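Local coordinates for leucine aminopeptidase (Fimbriiglobus ruber, PDB 7D1B), which binds zinc and probably works as a glutaminyl cyclase of the M28 peptidase family, closing N-terminal glutamine of peptides into pyroglutamate, at residues Q95-R100 with M110-A115; L125-H130 with V177-V182; F277-D282 with I301-K306; L231-A236 with V283-I288; Q59-I64 with G159-M164. One frame throughout, in Å; residues are numbered along the deposited sequence.

Contact 1 of 5, residues Q95-R100 with M110-A115; sequences QEFKVR and MTNLIA
Gln95 and Asn112 are tied by both side chain and backbone. Asn112 ND2 gives a nearly straight bond (178°) to Gln95 OE1 at 2.9 Å, each partner lying in the plane of the other's amide group, though the two planes are turned 39° apart. Beneath it, Gln95 N bonds to Asn112 O and Asn112 N to Gln95 O, both at 2.9 Å. An amide suits the buried position of Asn112 because it offers a donor and an acceptor: ND2 also gives to Gly207 O, and OD1 accepts from Asp185 N. This pairing belongs to the antiparallel beta hairpin of strands 91-99 and 108-117, the first of which is an outermost strand of the mixed sheet. Phe97 and Met110 form the next hydrogen-bonded pair, with Met110 N to Phe97 O at 2.8 Å. With chi1 at 62°, Phe97 CG stands between its own N and carbonyl carbon, and the ring lies against Met110, whose CB makes a CH-pi contact 3.5 Å from the centroid. The ring also stacks with His210. An alanine in place of Phe97 would probably leave Met110 CB without its aromatic cover and His210 without its stacking partner. Farther along, Ile114 CD1 packs 3.7 Å from Gln95 NE2.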
# COMPACT_ATOMS: atom_id res chain seq x y z
N GLN A 95 -9.32 12.20 -3.89
CA GLN A 95 -10.60 11.97 -3.21
C GLN A 95 -10.50 12.69 -1.88
O GLN A 95 -9.88 12.19 -0.94
CB GLN A 95 -10.90 10.50 -2.95
CG GLN A 95 -10.89 9.59 -4.12
CD GLN A 95 -11.41 8.20 -3.74
OE1 GLN A 95 -11.16 7.67 -2.64
NE2 GLN A 95 -12.17 7.61 -4.66
N GLU A 96 -11.10 13.88 -1.82
CA GLU A 96 -11.02 14.72 -0.63
C GLU A 96 -12.25 14.49 0.24
O GLU A 96 -13.37 14.43 -0.27
CB GLU A 96 -10.96 16.19 -1.05
CG GLU A 96 -9.73 16.53 -1.89
CD GLU A 96 -9.69 17.98 -2.34
OE1 GLU A 96 -10.70 18.71 -2.20
OE2 GLU A 96 -8.63 18.40 -2.84
N PHE A 97 -12.04 14.40 1.55
CA PHE A 97 -13.14 14.21 2.48
C PHE A 97 -12.70 14.68 3.85
O PHE A 97 -11.54 15.00 4.07
CB PHE A 97 -13.66 12.76 2.47
CG PHE A 97 -12.64 11.72 2.89
CD1 PHE A 97 -11.63 11.30 2.03
CD2 PHE A 97 -12.72 11.13 4.15
CE1 PHE A 97 -10.72 10.32 2.44
CE2 PHE A 97 -11.83 10.16 4.56
CZ PHE A 97 -10.83 9.75 3.71
N LYS A 98 -13.66 14.76 4.78
CA LYS A 98 -13.37 15.16 6.15
C LYS A 98 -13.90 14.11 7.10
O LYS A 98 -14.95 13.51 6.85
CB LYS A 98 -14.05 16.49 6.51
CG LYS A 98 -13.53 17.68 5.73
CD LYS A 98 -14.29 18.94 6.12
CE LYS A 98 -14.06 20.07 5.13
NZ LYS A 98 -12.72 20.71 5.31
N VAL A 99 -13.19 13.91 8.20
CA VAL A 99 -13.66 13.00 9.24
C VAL A 99 -13.39 13.64 10.59
O VAL A 99 -12.65 14.61 10.71
CB VAL A 99 -13.01 11.60 9.18
CG1 VAL A 99 -13.24 10.96 7.83
CG2 VAL A 99 -11.52 11.67 9.48
N ARG A 100 -14.00 13.06 11.63
CA ARG A 100 -13.68 13.41 13.01
C ARG A 100 -13.06 12.17 13.66
O ARG A 100 -13.73 11.15 13.82
CB ARG A 100 -14.93 13.84 13.79
CG ARG A 100 -14.57 14.31 15.18
CD ARG A 100 -15.80 14.59 16.05
NE ARG A 100 -16.60 13.39 16.34
CZ ARG A 100 -16.29 12.48 17.26
NH1 ARG A 100 -15.17 12.59 17.97
NH2 ARG A 100 -17.11 11.45 17.46
N MET A 110 -8.83 14.79 4.81
CA MET A 110 -8.20 13.60 4.29
C MET A 110 -8.25 13.64 2.77
O MET A 110 -9.21 14.16 2.18
CB MET A 110 -8.95 12.35 4.77
CG MET A 110 -8.98 12.23 6.25
SD MET A 110 -7.45 11.45 6.77
CE MET A 110 -7.76 11.16 8.53
N THR A 111 -7.23 13.05 2.14
CA THR A 111 -7.20 12.96 0.68
C THR A 111 -6.62 11.61 0.28
O THR A 111 -5.44 11.35 0.54
CB THR A 111 -6.36 14.08 0.05
OG1 THR A 111 -6.79 15.35 0.54
CG2 THR A 111 -6.51 14.07 -1.48
N ASN A 112 -7.42 10.76 -0.38
CA ASN A 112 -6.82 9.62 -1.06
C ASN A 112 -6.31 10.09 -2.42
O ASN A 112 -6.89 10.97 -3.04
CB ASN A 112 -7.85 8.52 -1.31
CG ASN A 112 -8.42 7.90 -0.05
OD1 ASN A 112 -7.75 7.82 1.00
ND2 ASN A 112 -9.65 7.43 -0.15
N LEU A 113 -5.21 9.51 -2.87
CA LEU A 113 -4.67 9.83 -4.19
C LEU A 113 -4.77 8.60 -5.08
O LEU A 113 -4.46 7.49 -4.65
CB LEU A 113 -3.20 10.24 -4.08
CG LEU A 113 -2.50 11.19 -5.04
CD1 LEU A 113 -3.23 12.52 -5.10
CD2 LEU A 113 -1.04 11.42 -4.65
N ILE A 114 -5.22 8.79 -6.31
CA ILE A 114 -5.31 7.69 -7.27
C ILE A 114 -4.51 8.08 -8.49
O ILE A 114 -4.76 9.12 -9.10
CB ILE A 114 -6.77 7.39 -7.66
CG1 ILE A 114 -7.62 7.09 -6.42
CG2 ILE A 114 -6.82 6.24 -8.67
CD1 ILE A 114 -9.12 7.16 -6.68
N ALA A 115 -3.54 7.24 -8.86
CA ALA A 115 -2.77 7.41 -10.09
C ALA A 115 -3.16 6.27 -11.03
O ALA A 115 -2.88 5.10 -10.74
CB ALA A 115 -1.27 7.40 -9.81

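Contact 2 of 5, residues L125-H130 with V177-V182; sequences LIVCSH and VGVDFV
Leu125 meets Val177 through an extended arm: CG lies beside the backbone N (chi1 -62°) and CD1 anti to CA (chi2 -178°), and each comes to 3.8 Å from Val177 CG2. Val182, with CG1 anti to its backbone N, has its other branch, CG2, against Ile126, where it touches Ile126 CG2 at 3.9 Å. On that same face Cys128 CB sits 4.0 Å from Val182 CB. Ile126, Cys128 and Val182 thus pack on one side of the sheet, and Val127 and Phe181 on the other, Val127 CB lying 4.0 Å from Phe181 CD1. The two parallel strands are linked in the chain through helix 153-167, a beta-alpha-beta crossover in the alpha/beta core of this M28 protein, and the helix packs on Phe181 through Met163 and Leu166. Branched and aromatic residues suit a sheet buried in this way. Backbone bonds join the strands from Leu125 N to Gly178 O (2.8 Å) as far as Ser129 N to Val182 O (3.1 Å). Asp180 is the buried acid among these side chains, and its carboxylate is satisfied by Arg124, Ser116 and Tyr226. Beyond the paired residues, His130 NE2 bonds to the zinc ligand Asp155.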
# COMPACT_ATOMS: atom_id res chain seq x y z
N LEU A 125 -7.35 -3.45 -11.87
CA LEU A 125 -6.68 -3.88 -10.65
C LEU A 125 -6.25 -2.67 -9.86
O LEU A 125 -5.97 -1.60 -10.42
CB LEU A 125 -5.45 -4.72 -10.98
CG LEU A 125 -5.66 -6.02 -11.74
CD1 LEU A 125 -4.33 -6.72 -11.93
CD2 LEU A 125 -6.66 -6.94 -11.04
N ILE A 126 -6.10 -2.87 -8.55
CA ILE A 126 -5.57 -1.87 -7.64
C ILE A 126 -4.25 -2.36 -7.06
O ILE A 126 -4.15 -3.50 -6.60
CB ILE A 126 -6.57 -1.60 -6.50
CG1 ILE A 126 -7.84 -0.94 -7.04
CG2 ILE A 126 -5.91 -0.79 -5.38
CD1 ILE A 126 -9.01 -1.03 -6.10
N VAL A 127 -3.26 -1.47 -7.03
CA VAL A 127 -2.09 -1.60 -6.17
C VAL A 127 -2.23 -0.48 -5.17
O VAL A 127 -2.37 0.68 -5.57
CB VAL A 127 -0.77 -1.47 -6.97
CG1 VAL A 127 0.41 -1.50 -6.01
CG2 VAL A 127 -0.67 -2.56 -8.04
N CYS A 128 -2.21 -0.80 -3.87
CA CYS A 128 -2.55 0.22 -2.88
C CYS A 128 -1.61 0.18 -1.68
O CYS A 128 -0.89 -0.80 -1.45
CB CYS A 128 -4.05 0.17 -2.49
SG CYS A 128 -4.60 -1.36 -1.75
N SER A 129 -1.66 1.26 -0.92
CA SER A 129 -0.83 1.44 0.27
C SER A 129 -1.46 2.60 1.03
O SER A 129 -2.04 3.48 0.41
CB SER A 129 0.59 1.84 -0.14
OG SER A 129 1.43 2.06 0.97
N HIS A 130 -1.29 2.64 2.36
CA HIS A 130 -1.57 3.90 3.04
C HIS A 130 -0.38 4.84 2.85
O HIS A 130 0.71 4.42 2.46
CB HIS A 130 -1.98 3.71 4.51
CG HIS A 130 -0.85 3.58 5.49
ND1 HIS A 130 -0.56 4.57 6.41
CD2 HIS A 130 -0.01 2.55 5.76
CE1 HIS A 130 0.43 4.16 7.19
NE2 HIS A 130 0.79 2.94 6.81
N VAL A 177 -5.76 -5.24 -18.30
CA VAL A 177 -6.56 -4.63 -17.24
C VAL A 177 -6.07 -3.21 -16.99
O VAL A 177 -4.91 -2.88 -17.22
CB VAL A 177 -6.51 -5.47 -15.95
CG1 VAL A 177 -7.22 -6.80 -16.15
CG2 VAL A 177 -5.07 -5.66 -15.47
N GLY A 178 -6.96 -2.37 -16.48
CA GLY A 178 -6.51 -1.11 -15.93
C GLY A 178 -5.72 -1.34 -14.66
O GLY A 178 -5.87 -2.37 -14.00
N VAL A 179 -4.87 -0.37 -14.31
CA VAL A 179 -4.15 -0.44 -13.03
C VAL A 179 -4.26 0.91 -12.35
O VAL A 179 -3.82 1.92 -12.90
CB VAL A 179 -2.67 -0.85 -13.21
CG1 VAL A 179 -1.98 -0.90 -11.84
CG2 VAL A 179 -2.57 -2.19 -13.89
N ASP A 180 -4.83 0.92 -11.14
CA ASP A 180 -4.90 2.12 -10.32
C ASP A 180 -3.99 1.96 -9.12
O ASP A 180 -4.11 0.98 -8.36
CB ASP A 180 -6.34 2.38 -9.85
CG ASP A 180 -7.23 2.75 -11.00
OD1 ASP A 180 -6.71 3.37 -11.95
OD2 ASP A 180 -8.42 2.41 -10.99
N PHE A 181 -3.04 2.89 -8.97
CA PHE A 181 -2.26 3.01 -7.75
C PHE A 181 -3.10 3.86 -6.80
O PHE A 181 -3.44 5.01 -7.13
CB PHE A 181 -0.96 3.75 -8.03
CG PHE A 181 0.07 2.99 -8.85
CD1 PHE A 181 -0.15 1.69 -9.32
CD2 PHE A 181 1.29 3.60 -9.13
CE1 PHE A 181 0.85 1.02 -10.06
CE2 PHE A 181 2.27 2.93 -9.86
CZ PHE A 181 2.06 1.65 -10.32
N VAL A 182 -3.47 3.32 -5.65
CA VAL A 182 -4.34 4.02 -4.72
C VAL A 182 -3.58 4.20 -3.41
O VAL A 182 -3.12 3.23 -2.80
CB VAL A 182 -5.67 3.28 -4.50
CG1 VAL A 182 -6.56 4.06 -3.53
CG2 VAL A 182 -6.38 3.04 -5.85

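Contact 3 of 5, residues F277-D282 with I301-K306; sequences FDRATD and IDFDYK
A type I beta turn from Asp302 to Tyr305, in the loop after strand 297-300, docks through Asp304 on the loop holding Asp278 and Arg279, close to the zinc site: the Phe303 side chain is about 7 Å from the zinc ion. Inside the turn, Asp302 OD1 accepts from Asp304 N, an Asx turn, while Asp302 OD2 accepts from Arg241 N and His237 NE2. Asp304 then offers its two oxygens to two successive backbone N-H groups. OD2 takes Asp278 N and OD1 takes Arg279 N, both at 2.9 Å and both through the syn lone pair, a task to which the forked carboxylate is well fitted. An alanine in place of Asp304 would probably leave these two N-H groups without their acceptors and the 277-282 loop less firmly tied to the turn. Arg279 returns the grip: its NH2 bonds to Phe303 O at 2.7 Å and to Tyr305 O at 2.9 Å, the latter almost straight at 172°. On the way there the aliphatic part of Arg279 passes over Phe303, with CD 3.9 Å above the ring centre, while the guanidinium plane is turned 69° from the ring. Phe277 in turn presents a ring face to Phe303, whose CB makes a CH-pi contact 4.0 Å from the Phe277 centroid. At the edge of the Phe303 ring, in its plane, sits Ala280 CB, 3.8 Å from CE2.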
# COMPACT_ATOMS: atom_id res chain seq x y z
N PHE A 277 1.47 -14.95 11.24
CA PHE A 277 2.64 -14.27 11.81
C PHE A 277 2.66 -14.53 13.30
O PHE A 277 1.64 -14.89 13.90
CB PHE A 277 2.57 -12.76 11.55
CG PHE A 277 2.38 -12.45 10.09
CD1 PHE A 277 3.46 -12.49 9.22
CD2 PHE A 277 1.11 -12.22 9.57
CE1 PHE A 277 3.29 -12.28 7.87
CE2 PHE A 277 0.95 -11.98 8.21
CZ PHE A 277 2.04 -12.03 7.37
N ASP A 278 3.83 -14.34 13.92
CA ASP A 278 3.87 -14.42 15.38
C ASP A 278 2.96 -13.38 16.01
O ASP A 278 2.31 -13.65 17.03
CB ASP A 278 5.30 -14.22 15.88
CG ASP A 278 6.21 -15.39 15.57
OD1 ASP A 278 5.69 -16.48 15.26
OD2 ASP A 278 7.44 -15.21 15.66
N ARG A 279 2.91 -12.17 15.43
CA ARG A 279 2.16 -11.09 16.05
C ARG A 279 0.65 -11.30 15.92
O ARG A 279 -0.11 -10.87 16.79
CB ARG A 279 2.61 -9.77 15.42
CG ARG A 279 2.39 -8.48 16.19
CD ARG A 279 3.21 -7.35 15.52
NE ARG A 279 4.40 -6.96 16.27
CZ ARG A 279 5.57 -6.59 15.74
NH1 ARG A 279 6.56 -6.23 16.55
NH2 ARG A 279 5.78 -6.59 14.43
N ALA A 280 0.21 -11.99 14.87
CA ALA A 280 -1.21 -12.21 14.62
C ALA A 280 -1.37 -13.14 13.43
O ALA A 280 -0.55 -13.14 12.51
CB ALA A 280 -1.93 -10.89 14.30
N THR A 281 -2.45 -13.91 13.47
CA THR A 281 -2.80 -14.81 12.38
C THR A 281 -3.59 -14.06 11.31
O THR A 281 -3.39 -14.28 10.11
CB THR A 281 -3.58 -16.00 12.97
OG1 THR A 281 -2.78 -16.67 13.97
CG2 THR A 281 -3.95 -17.01 11.92
N ASP A 282 -4.48 -13.15 11.75
CA ASP A 282 -5.33 -12.33 10.90
C ASP A 282 -5.03 -10.88 11.22
O ASP A 282 -4.88 -10.50 12.39
CB ASP A 282 -6.81 -12.61 11.20
CG ASP A 282 -7.27 -13.99 10.71
OD1 ASP A 282 -6.45 -14.76 10.14
OD2 ASP A 282 -8.45 -14.30 10.89
N ILE A 301 2.34 -8.43 3.35
CA ILE A 301 2.74 -7.90 4.65
C ILE A 301 3.60 -8.94 5.36
O ILE A 301 3.36 -10.14 5.25
CB ILE A 301 1.48 -7.55 5.49
CG1 ILE A 301 1.84 -6.98 6.88
CG2 ILE A 301 0.53 -8.76 5.63
CD1 ILE A 301 0.66 -6.32 7.59
N ASP A 302 4.57 -8.45 6.14
CA ASP A 302 5.22 -9.26 7.17
C ASP A 302 4.93 -8.57 8.49
O ASP A 302 5.62 -7.61 8.86
CB ASP A 302 6.71 -9.40 6.93
CG ASP A 302 7.42 -10.16 8.03
OD1 ASP A 302 6.75 -10.63 8.98
OD2 ASP A 302 8.67 -10.29 7.90
N PHE A 303 3.92 -9.06 9.21
CA PHE A 303 3.50 -8.35 10.41
C PHE A 303 4.47 -8.55 11.55
O PHE A 303 4.29 -7.92 12.60
CB PHE A 303 2.07 -8.80 10.77
CG PHE A 303 1.33 -7.86 11.72
CD1 PHE A 303 1.53 -6.48 11.73
CD2 PHE A 303 0.41 -8.40 12.60
CE1 PHE A 303 0.82 -5.65 12.61
CE2 PHE A 303 -0.30 -7.57 13.48
CZ PHE A 303 -0.10 -6.21 13.48
N ASP A 304 5.50 -9.38 11.38
CA ASP A 304 6.55 -9.51 12.38
C ASP A 304 7.71 -8.54 12.17
O ASP A 304 8.72 -8.63 12.88
CB ASP A 304 7.04 -10.96 12.46
CG ASP A 304 5.97 -11.90 12.96
OD1 ASP A 304 5.21 -11.50 13.87
OD2 ASP A 304 5.87 -13.02 12.42
N TYR A 305 7.58 -7.58 11.26
CA TYR A 305 8.60 -6.56 11.08
C TYR A 305 9.07 -6.04 12.43
O TYR A 305 8.26 -5.56 13.24
CB TYR A 305 8.00 -5.42 10.28
CG TYR A 305 8.90 -4.22 10.10
CD1 TYR A 305 10.23 -4.37 9.70
CD2 TYR A 305 8.42 -2.93 10.30
CE1 TYR A 305 11.05 -3.25 9.49
CE2 TYR A 305 9.22 -1.82 10.10
CZ TYR A 305 10.53 -1.98 9.69
OH TYR A 305 11.34 -0.89 9.46
N LYS A 306 10.38 -6.10 12.66
CA LYS A 306 10.88 -5.88 14.01
C LYS A 306 10.87 -4.41 14.41
O LYS A 306 10.95 -4.13 15.61
CB LYS A 306 12.28 -6.46 14.20
CG LYS A 306 13.36 -5.79 13.42
CD LYS A 306 14.71 -6.46 13.67
CE LYS A 306 14.72 -7.87 13.11
NZ LYS A 306 16.10 -8.44 13.12

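Contact 4 of 5, residues L231-A236 with V283-I288; sequences LLDLFA and VLDDHI
Leu231 on strand 225-232 and His287 on helix 287-292 have their CA atoms 6.3 Å apart, whereas Asp233 and Asp285 lie farther off, so the contact is made by the side chains of Leu231 and Asp233 reaching over, partly onto backbone. Leu231 has CG anti to its backbone N (chi1 172°), and its CD2 does most of the touching. That methyl comes to 3.5 Å from Asp285 CG, 3.6 Å from His287 N and 3.8 Å from Asp286 CB. An apolar branch suits this place, because it packs against backbone and side-chain carbon of residues 285-287 while the polar groups there bond elsewhere: Asp286 OD1 to Ser208, and His287 NE2 to Glu245. The two acids meet beside it. Asp233 OD2 lies 2.6 Å from Asp285 OD2, the carboxylate planes being 51° apart. Asp285 is steadied by its own chain, since OD1 accepts from Asp286 N at 2.9 Å on the anti side, 33° out of the carboxylate plane; this bond would restrain the rotation of the group and so the direction in which OD2 faces Asp233. Further acids adjoin the pair: Asp233 OD1 is close to the zinc ligand Asp155, and Asp285 OD2 is close to Asp299. Such a buried run of carboxyl groups beside the zinc site is consistent with the carboxylic-acid hydrogen-bond network that has been linked to glutaminyl cyclase activity in M28 enzymes.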
# COMPACT_ATOMS: atom_id res chain seq x y z
N LEU A 231 -2.68 -4.81 -1.45
CA LEU A 231 -2.22 -3.82 -0.48
C LEU A 231 -0.79 -4.16 -0.08
O LEU A 231 -0.48 -5.31 0.22
CB LEU A 231 -3.13 -3.88 0.75
CG LEU A 231 -2.67 -3.03 1.93
CD1 LEU A 231 -2.72 -1.53 1.60
CD2 LEU A 231 -3.51 -3.32 3.16
N LEU A 232 0.06 -3.16 -0.10
CA LEU A 232 1.46 -3.30 0.32
C LEU A 232 1.59 -2.70 1.72
O LEU A 232 1.29 -1.52 1.89
CB LEU A 232 2.33 -2.50 -0.62
CG LEU A 232 2.29 -2.94 -2.09
CD1 LEU A 232 3.03 -1.90 -2.95
CD2 LEU A 232 2.87 -4.35 -2.25
N ASP A 233 2.06 -3.48 2.69
CA ASP A 233 2.23 -2.94 4.04
C ASP A 233 3.33 -3.72 4.76
O ASP A 233 3.26 -4.95 4.80
CB ASP A 233 0.91 -3.09 4.81
CG ASP A 233 0.81 -2.16 6.02
OD1 ASP A 233 1.73 -1.33 6.25
OD2 ASP A 233 -0.21 -2.23 6.76
N LEU A 234 4.32 -3.05 5.33
CA LEU A 234 5.36 -3.73 6.11
C LEU A 234 6.00 -4.86 5.31
O LEU A 234 6.10 -6.00 5.77
CB LEU A 234 4.84 -4.24 7.46
CG LEU A 234 4.00 -3.30 8.30
CD1 LEU A 234 3.53 -4.05 9.54
CD2 LEU A 234 4.76 -2.08 8.69
N PHE A 235 6.48 -4.52 4.10
CA PHE A 235 6.85 -5.54 3.12
C PHE A 235 8.26 -5.39 2.60
O PHE A 235 8.69 -6.26 1.84
CB PHE A 235 5.90 -5.48 1.91
CG PHE A 235 6.11 -4.27 1.06
CD1 PHE A 235 5.47 -3.08 1.35
CD2 PHE A 235 6.97 -4.31 -0.03
CE1 PHE A 235 5.72 -1.93 0.62
CE2 PHE A 235 7.22 -3.16 -0.78
CZ PHE A 235 6.59 -1.97 -0.46
N ALA A 236 8.97 -4.32 2.92
CA ALA A 236 10.15 -3.93 2.17
C ALA A 236 11.46 -4.15 2.92
O ALA A 236 12.52 -3.79 2.40
CB ALA A 236 10.03 -2.47 1.72
N VAL A 283 -4.93 -10.06 10.18
CA VAL A 283 -4.44 -8.69 10.31
C VAL A 283 -5.49 -7.75 9.73
O VAL A 283 -5.77 -7.80 8.53
CB VAL A 283 -3.09 -8.49 9.59
CG1 VAL A 283 -2.58 -7.07 9.84
CG2 VAL A 283 -2.06 -9.53 10.06
N LEU A 284 -6.08 -6.91 10.57
CA LEU A 284 -6.93 -5.84 10.07
C LEU A 284 -6.05 -4.82 9.35
O LEU A 284 -5.01 -4.40 9.87
CB LEU A 284 -7.66 -5.17 11.23
CG LEU A 284 -8.66 -6.07 11.96
CD1 LEU A 284 -9.18 -5.35 13.18
CD2 LEU A 284 -9.79 -6.48 11.01
N ASP A 285 -6.47 -4.40 8.16
CA ASP A 285 -5.66 -3.47 7.39
C ASP A 285 -6.57 -2.83 6.34
O ASP A 285 -7.80 -3.04 6.32
CB ASP A 285 -4.46 -4.21 6.79
CG ASP A 285 -3.24 -3.34 6.62
OD1 ASP A 285 -3.36 -2.10 6.64
OD2 ASP A 285 -2.13 -3.91 6.44
N ASP A 286 -5.98 -2.03 5.46
CA ASP A 286 -6.75 -1.32 4.45
C ASP A 286 -7.44 -2.24 3.45
O ASP A 286 -8.32 -1.76 2.72
CB ASP A 286 -5.84 -0.32 3.71
CG ASP A 286 -5.61 0.97 4.48
OD1 ASP A 286 -6.59 1.54 5.03
OD2 ASP A 286 -4.46 1.45 4.47
N HIS A 287 -7.07 -3.53 3.38
CA HIS A 287 -7.72 -4.43 2.44
C HIS A 287 -9.08 -4.92 2.92
O HIS A 287 -9.85 -5.45 2.13
CB HIS A 287 -6.82 -5.62 2.13
CG HIS A 287 -6.55 -6.50 3.31
ND1 HIS A 287 -6.24 -6.00 4.56
CD2 HIS A 287 -6.55 -7.85 3.41
CE1 HIS A 287 -6.05 -7.02 5.38
NE2 HIS A 287 -6.22 -8.15 4.71
N ILE A 288 -9.40 -4.73 4.21
CA ILE A 288 -10.69 -5.19 4.72
C ILE A 288 -11.84 -4.47 4.03
O ILE A 288 -12.79 -5.10 3.56
CB ILE A 288 -10.76 -4.99 6.25
CG1 ILE A 288 -9.63 -5.76 6.95
CG2 ILE A 288 -12.15 -5.35 6.79
CD1 ILE A 288 -9.75 -7.25 6.85

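Contact 5 of 5, residues Q59-I64 with G159-M164; sequences QQLCDI and GAALMM
Leu61 reaches across to Ala160 and Ala161. Its CB points toward the facing helix; CG follows beside the backbone N, and chi2 of 176° extends the chain so that CD1 carries the contact. This one methyl meets Ala160 CB at 3.8 Å, Ala161 N at 4.0 Å and Met164 SD at 4.2 Å. Alanines suit the facing surface because their short side chains let a leucine tip come down to the helix backbone. Segments 59-63 of helix 51-63 and 159-164 of helix 153-167 pass with their axes 10.1 Å apart at closest approach and their N-to-C directions at 130°. The second helix carries the zinc ligand Asp155 near its start and is the crossover helix of the core, and it packs on strand 178-184 through Ala160 and Met163. Next to Leu61, Gln60 stretches out in an extended chain and crosses Met164 at about a right angle. Met164, unbranched and long enough to meet both residues, bends at chi3 (78°), which sets CE at 4.1 Å from Gln60 OE1, a loose van der Waals touch at the partly exposed border. Helix 72-87 adjoins the same border, with Val80 against Gln60 and Leu81 against Met164.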
# COMPACT_ATOMS: atom_id res chain seq x y z
N GLN A 59 13.71 7.39 1.07
CA GLN A 59 14.43 8.45 1.76
C GLN A 59 13.82 9.81 1.48
O GLN A 59 13.70 10.65 2.37
CB GLN A 59 15.90 8.43 1.33
CG GLN A 59 16.76 9.41 2.11
CD GLN A 59 16.97 8.95 3.54
OE1 GLN A 59 17.48 7.85 3.77
NE2 GLN A 59 16.57 9.78 4.50
N GLN A 60 13.43 10.06 0.23
CA GLN A 60 12.85 11.36 -0.13
C GLN A 60 11.56 11.62 0.64
O GLN A 60 11.34 12.72 1.19
CB GLN A 60 12.59 11.39 -1.63
CG GLN A 60 11.94 12.67 -2.10
CD GLN A 60 11.65 12.72 -3.59
OE1 GLN A 60 11.96 11.78 -4.33
NE2 GLN A 60 11.05 13.82 -4.03
N LEU A 61 10.68 10.61 0.68
CA LEU A 61 9.43 10.78 1.40
C LEU A 61 9.67 10.96 2.89
O LEU A 61 9.07 11.83 3.52
CB LEU A 61 8.48 9.61 1.11
CG LEU A 61 8.00 9.51 -0.34
CD1 LEU A 61 7.17 8.26 -0.52
CD2 LEU A 61 7.20 10.73 -0.76
N CYS A 62 10.59 10.18 3.46
CA CYS A 62 10.90 10.36 4.88
C CYS A 62 11.54 11.71 5.16
O CYS A 62 11.33 12.27 6.23
CB CYS A 62 11.78 9.22 5.40
SG CYS A 62 10.94 7.63 5.50
N ASP A 63 12.29 12.26 4.20
CA ASP A 63 12.94 13.55 4.38
C ASP A 63 11.94 14.69 4.40
O ASP A 63 12.31 15.80 4.80
CB ASP A 63 13.97 13.77 3.27
CG ASP A 63 15.26 12.99 3.50
OD1 ASP A 63 15.45 12.42 4.59
OD2 ASP A 63 16.08 12.95 2.57
N ILE A 64 10.70 14.47 3.97
CA ILE A 64 9.66 15.47 4.23
C ILE A 64 9.46 15.71 5.72
O ILE A 64 9.05 16.81 6.14
CB ILE A 64 8.35 15.05 3.55
CG1 ILE A 64 8.57 15.07 2.04
CG2 ILE A 64 7.15 15.93 3.97
CD1 ILE A 64 7.45 14.43 1.26
N GLY A 159 5.44 1.55 0.40
CA GLY A 159 4.50 1.27 -0.67
C GLY A 159 4.39 2.44 -1.63
O GLY A 159 4.39 2.26 -2.85
N ALA A 160 4.28 3.66 -1.09
CA ALA A 160 4.29 4.84 -1.95
C ALA A 160 5.57 4.90 -2.79
O ALA A 160 5.53 5.22 -3.98
CB ALA A 160 4.11 6.10 -1.12
N ALA A 161 6.71 4.61 -2.16
CA ALA A 161 7.99 4.65 -2.86
C ALA A 161 8.06 3.58 -3.95
O ALA A 161 8.59 3.83 -5.04
CB ALA A 161 9.13 4.50 -1.87
N LEU A 162 7.53 2.38 -3.67
CA LEU A 162 7.52 1.36 -4.71
C LEU A 162 6.64 1.79 -5.87
O LEU A 162 6.98 1.57 -7.02
CB LEU A 162 7.11 0.00 -4.15
CG LEU A 162 7.08 -1.13 -5.20
CD1 LEU A 162 8.44 -1.28 -5.91
CD2 LEU A 162 6.70 -2.45 -4.55
N MET A 163 5.50 2.44 -5.58
CA MET A 163 4.69 3.00 -6.66
C MET A 163 5.48 4.03 -7.46
O MET A 163 5.38 4.08 -8.70
CB MET A 163 3.42 3.64 -6.12
CG MET A 163 2.41 2.70 -5.54
SD MET A 163 1.13 3.66 -4.76
CE MET A 163 0.16 2.36 -3.99
N MET A 164 6.26 4.88 -6.78
CA MET A 164 7.10 5.84 -7.50
C MET A 164 8.07 5.13 -8.43
O MET A 164 8.27 5.56 -9.57
CB MET A 164 7.85 6.73 -6.51
CG MET A 164 6.95 7.70 -5.75
SD MET A 164 7.87 8.74 -4.59
CE MET A 164 8.57 9.93 -5.73

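How the contacts relate
Contacts 2, 4 and 5 are buried, whereas contacts 1 and 3 are partly buried and lie on opposite sides of the chain's centre. Contacts 1, 2 and 4 reach one sheet: strand 108-117 of contact 1 neighbours 178-184 of contact 2, and 123-130 neighbours 225-232 of contact 4, where Cys128 O lies 2.9 Å from Leu232 N. Contact 5 packs on this sheet through Met163. The chemistry follows position. Contacts 1 and 2 are strand pairings, one antiparallel and one parallel; contact 5 is apolar helix packing; contact 3 joins loops by charged, backbone and aromatic groups; contact 4 brings acids together near the zinc and touches contact 3 through Asp302 and Leu234.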